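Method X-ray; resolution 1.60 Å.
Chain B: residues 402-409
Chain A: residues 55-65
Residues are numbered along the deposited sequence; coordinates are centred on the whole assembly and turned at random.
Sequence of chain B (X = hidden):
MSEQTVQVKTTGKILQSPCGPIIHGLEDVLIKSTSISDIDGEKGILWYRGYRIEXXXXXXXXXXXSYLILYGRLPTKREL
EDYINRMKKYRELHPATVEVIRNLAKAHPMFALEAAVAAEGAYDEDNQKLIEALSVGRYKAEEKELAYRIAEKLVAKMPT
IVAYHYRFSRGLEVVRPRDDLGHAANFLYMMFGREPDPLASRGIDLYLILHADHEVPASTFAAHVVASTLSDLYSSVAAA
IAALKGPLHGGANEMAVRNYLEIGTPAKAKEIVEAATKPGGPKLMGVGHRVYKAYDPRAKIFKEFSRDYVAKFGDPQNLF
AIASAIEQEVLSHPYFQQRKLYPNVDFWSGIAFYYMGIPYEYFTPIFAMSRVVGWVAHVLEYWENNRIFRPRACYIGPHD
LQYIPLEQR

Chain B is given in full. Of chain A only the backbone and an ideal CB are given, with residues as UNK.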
# COMPACT_ATOMS: atom_id res chain seq x y z
N GLN B 402 33.01 -2.49 -13.13
CA GLN B 402 34.11 -2.15 -12.23
C GLN B 402 34.00 -0.72 -11.75
O GLN B 402 33.78 0.20 -12.52
CB GLN B 402 35.45 -2.42 -12.90
CG GLN B 402 35.62 -3.88 -13.33
CD GLN B 402 35.42 -4.86 -12.19
OE1 GLN B 402 36.01 -4.72 -11.12
NE2 GLN B 402 34.61 -5.89 -12.43
N TYR B 403 34.05 -0.57 -10.43
CA TYR B 403 33.95 0.72 -9.81
C TYR B 403 35.11 1.58 -10.30
O TYR B 403 36.25 1.12 -10.35
CB TYR B 403 33.99 0.57 -8.29
CG TYR B 403 33.76 1.84 -7.50
CD1 TYR B 403 32.50 2.17 -7.02
CD2 TYR B 403 34.81 2.70 -7.21
CE1 TYR B 403 32.29 3.32 -6.29
CE2 TYR B 403 34.61 3.84 -6.48
CZ TYR B 403 33.35 4.15 -6.00
OH TYR B 403 33.16 5.32 -5.30
N ILE B 404 34.80 2.80 -10.70
CA ILE B 404 35.80 3.76 -11.15
C ILE B 404 35.85 4.87 -10.12
O ILE B 404 34.82 5.33 -9.65
CB ILE B 404 35.44 4.35 -12.52
CG1 ILE B 404 35.34 3.25 -13.58
CG2 ILE B 404 36.47 5.38 -12.93
CD1 ILE B 404 36.60 2.44 -13.74
N PRO B 405 37.05 5.24 -9.67
CA PRO B 405 37.17 6.31 -8.70
C PRO B 405 36.45 7.57 -9.16
O PRO B 405 36.46 7.88 -10.36
CB PRO B 405 38.69 6.56 -8.62
CG PRO B 405 39.29 5.29 -9.06
CD PRO B 405 38.37 4.70 -10.06
N LEU B 406 35.86 8.30 -8.21
CA LEU B 406 35.06 9.49 -8.51
C LEU B 406 35.74 10.46 -9.47
O LEU B 406 35.19 10.84 -10.50
CB LEU B 406 34.73 10.22 -7.21
CG LEU B 406 33.81 11.45 -7.27
CD1 LEU B 406 32.40 11.06 -7.70
CD2 LEU B 406 33.79 12.13 -5.89
N GLU B 407 36.97 10.82 -9.12
CA GLU B 407 37.76 11.80 -9.88
C GLU B 407 38.01 11.41 -11.34
O GLU B 407 38.25 12.28 -12.18
CB GLU B 407 39.09 12.06 -9.16
CG GLU B 407 38.95 12.54 -7.70
CD GLU B 407 38.51 11.45 -6.72
OE1 GLU B 407 38.56 10.25 -7.06
OE2 GLU B 407 38.14 11.81 -5.57
N GLN B 408 37.90 10.13 -11.65
CA GLN B 408 38.15 9.64 -13.01
C GLN B 408 36.90 9.48 -13.88
O GLN B 408 37.00 9.06 -15.03
CB GLN B 408 38.91 8.32 -12.94
CG GLN B 408 40.22 8.41 -12.16
CD GLN B 408 40.97 7.10 -12.10
OE1 GLN B 408 40.68 6.18 -12.86
NE2 GLN B 408 41.95 7.02 -11.21
N ARG B 409 35.73 9.81 -13.34
CA ARG B 409 34.48 9.67 -14.11
C ARG B 409 34.18 10.90 -14.95
O ARG B 409 34.63 12.00 -14.66
CB ARG B 409 33.31 9.40 -13.16
CG ARG B 409 33.45 8.14 -12.35
CD ARG B 409 32.38 8.06 -11.29
NE ARG B 409 32.79 7.18 -10.20
CZ ARG B 409 32.27 7.20 -8.97
NH1 ARG B 409 31.29 8.03 -8.66
NH2 ARG B 409 32.77 6.40 -8.05
OXT ARG B 409 33.40 10.82 -15.91
N UNK A 55 32.03 -4.41 -3.63
CA UNK A 55 32.75 -3.25 -4.15
C UNK A 55 32.13 -1.95 -3.64
O UNK A 55 32.82 -1.02 -3.27
CB UNK A 55 32.76 -3.27 -5.68
N UNK A 56 30.79 -1.89 -3.64
CA UNK A 56 30.11 -0.71 -3.18
C UNK A 56 30.28 -0.51 -1.68
O UNK A 56 30.52 0.61 -1.22
CB UNK A 56 28.63 -0.79 -3.54
N UNK A 57 30.19 -1.59 -0.91
CA UNK A 57 30.40 -1.48 0.53
C UNK A 57 31.83 -1.03 0.84
O UNK A 57 32.06 -0.23 1.75
CB UNK A 57 30.11 -2.82 1.21
N UNK A 58 32.78 -1.50 0.04
CA UNK A 58 34.18 -1.15 0.26
C UNK A 58 34.51 0.28 -0.16
O UNK A 58 35.17 1.02 0.57
CB UNK A 58 35.08 -2.13 -0.50
N UNK A 59 33.99 0.70 -1.31
CA UNK A 59 34.43 1.96 -1.91
C UNK A 59 33.44 3.10 -1.96
O UNK A 59 33.81 4.24 -2.25
CB UNK A 59 34.89 1.68 -3.34
N UNK A 60 32.19 2.83 -1.60
CA UNK A 60 31.18 3.83 -1.76
C UNK A 60 30.59 4.29 -0.42
O UNK A 60 31.11 4.00 0.66
CB UNK A 60 30.07 3.29 -2.67
N UNK A 61 29.53 5.08 -0.53
CA UNK A 61 28.81 5.65 0.60
C UNK A 61 27.32 5.55 0.25
O UNK A 61 26.96 5.35 -0.91
CB UNK A 61 29.24 7.09 0.88
N UNK A 62 26.44 5.76 1.22
CA UNK A 62 25.03 5.69 0.88
C UNK A 62 24.65 6.80 -0.09
O UNK A 62 23.82 6.59 -0.97
CB UNK A 62 24.17 5.77 2.14
N UNK A 63 25.27 7.97 0.04
CA UNK A 63 24.97 9.04 -0.91
C UNK A 63 25.25 8.57 -2.33
O UNK A 63 24.42 8.70 -3.21
CB UNK A 63 25.79 10.29 -0.59
N UNK A 64 26.43 8.00 -2.55
CA UNK A 64 26.80 7.55 -3.89
C UNK A 64 26.00 6.35 -4.36
O UNK A 64 25.60 6.26 -5.51
CB UNK A 64 28.29 7.21 -3.93
N UNK A 65 25.77 5.39 -3.46
CA UNK A 65 25.01 4.21 -3.81
C UNK A 65 23.56 4.58 -4.11
O UNK A 65 22.95 4.01 -5.01
CB UNK A 65 25.08 3.18 -2.68

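Chain B offers one large feature here, the ring of Y403(B), which reaches toward chain A with its hydroxyl leading. Beside the hydroxyl lies the guanidinium of R409(B), held by NE and NH2 at the carbonyl O of I404(B), 2.8 Å from each.

Position 55 is helical and its CA-to-CB bond points toward chain B, the ideal CB lying 4.8 Å from Y403(B) CB. No charge or donor of chain B calls for a partner, so many helix-compatible side chains would suit. It is E55(A), which turns to residue 58 of its own helix.

At 56 the bond points sideways, and only a side chain of some length could come near the ring; an apolar one would fit its carbon edge. L56(A) does this, CD2 coming 4.3 Å from Y403(B) CD1 near the ring plane.

Positions 57 and 58 are out of reach and chain B sets no rule for them; they are A57(A) and R58(A), the latter forming a salt bridge from R58(A) NH1 to E55(A) OE1 at 3.1 Å.

Position 59 points toward chain B, with its ideal CB 3.8 Å from Y403(B) CE2. A branched or long aliphatic residue could cover the ring, and methionine is also plausible. L59(A) lays CB over one face, 3.9 Å from the ring centroid and 14° off its normal, a CH-pi contact, while CD1 packs 3.6 Å from Y403(B) CD2.

At 60 the backbone leaves helical angles. The ring passes near the ideal CB, 4.2 Å from Y403(B) CE1, and small residues such as alanine or serine fit easily beside it. S60(A) keeps its CB 4.1 Å from Y403(B) CE1 and donates from OG to OE1 of residue 64 at 2.6 Å.

Position 61 points sideways, with extended angles just before a new helix: an N-cap site, favouring serine, threonine, aspartate or asparagine. T61(A) accepts at OG1 from the backbone N of residue 64, 3.1 Å away.

Positions 62 and 63 are helical and out of reach, Y62(A) and E63(A).

Position 64 points toward chain B, its ideal CB 5.4 Å from Y403(B) OH, with the arginine beyond. A hydroxyl and a positive charge together ask for an extended acceptor: glutamate best, glutamine without the charge. E64(A), with chi1 and chi2 both t, takes the Y403(B) OH hydrogen bond on OE1 at 2.5 Å. Its OE2 accepts from R409(B) NH1 at 2.7 Å and R409(B) NH2 at 3.0 Å, a salt bridge at the edge of the guanidinium.

Position 65, out of reach again, is V65(A).

Chain A 55-65: ELARLSTYEEV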
# COMPACT_ATOMS: atom_id res chain seq x y z
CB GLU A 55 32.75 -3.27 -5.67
CG GLU A 55 33.44 -4.48 -6.27
CD GLU A 55 34.90 -4.56 -5.90
OE1 GLU A 55 35.51 -3.49 -5.64
OE2 GLU A 55 35.45 -5.68 -5.89
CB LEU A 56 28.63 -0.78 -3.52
CG LEU A 56 28.32 -0.85 -5.02
CD1 LEU A 56 26.80 -1.04 -5.27
CD2 LEU A 56 28.84 0.41 -5.74
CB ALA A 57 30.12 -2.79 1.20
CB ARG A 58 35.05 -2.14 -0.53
CG ARG A 58 36.54 -1.90 -0.42
CD ARG A 58 37.33 -2.88 -1.28
NE ARG A 58 37.07 -4.28 -0.92
CZ ARG A 58 36.43 -5.16 -1.69
NH1 ARG A 58 36.06 -4.86 -2.93
NH2 ARG A 58 36.23 -6.40 -1.25
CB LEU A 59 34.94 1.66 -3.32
CG LEU A 59 36.06 0.64 -3.45
CD1 LEU A 59 36.36 0.38 -4.92
CD2 LEU A 59 37.31 1.13 -2.72
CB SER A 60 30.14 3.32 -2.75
OG SER A 60 29.31 4.35 -3.22
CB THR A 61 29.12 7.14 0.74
OG1 THR A 61 28.78 7.84 -0.48
CG2 THR A 61 30.61 7.36 1.03
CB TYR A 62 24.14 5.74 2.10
CG TYR A 62 22.68 5.52 1.75
CD1 TYR A 62 22.23 4.29 1.31
CD2 TYR A 62 21.78 6.55 1.83
CE1 TYR A 62 20.89 4.09 1.00
CE2 TYR A 62 20.43 6.35 1.56
CZ TYR A 62 20.00 5.11 1.15
OH TYR A 62 18.66 4.96 0.86
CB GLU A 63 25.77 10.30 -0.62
CG GLU A 63 25.39 11.03 0.68
CD GLU A 63 26.12 10.52 1.93
OE1 GLU A 63 26.57 9.35 1.96
OE2 GLU A 63 26.21 11.32 2.90
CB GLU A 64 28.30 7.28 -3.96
CG GLU A 64 28.81 7.02 -5.35
CD GLU A 64 30.30 6.78 -5.36
OE1 GLU A 64 30.73 5.74 -4.82
OE2 GLU A 64 31.03 7.61 -5.97
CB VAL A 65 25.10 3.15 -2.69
CG1 VAL A 65 24.03 2.08 -2.87
CG2 VAL A 65 26.50 2.56 -2.66
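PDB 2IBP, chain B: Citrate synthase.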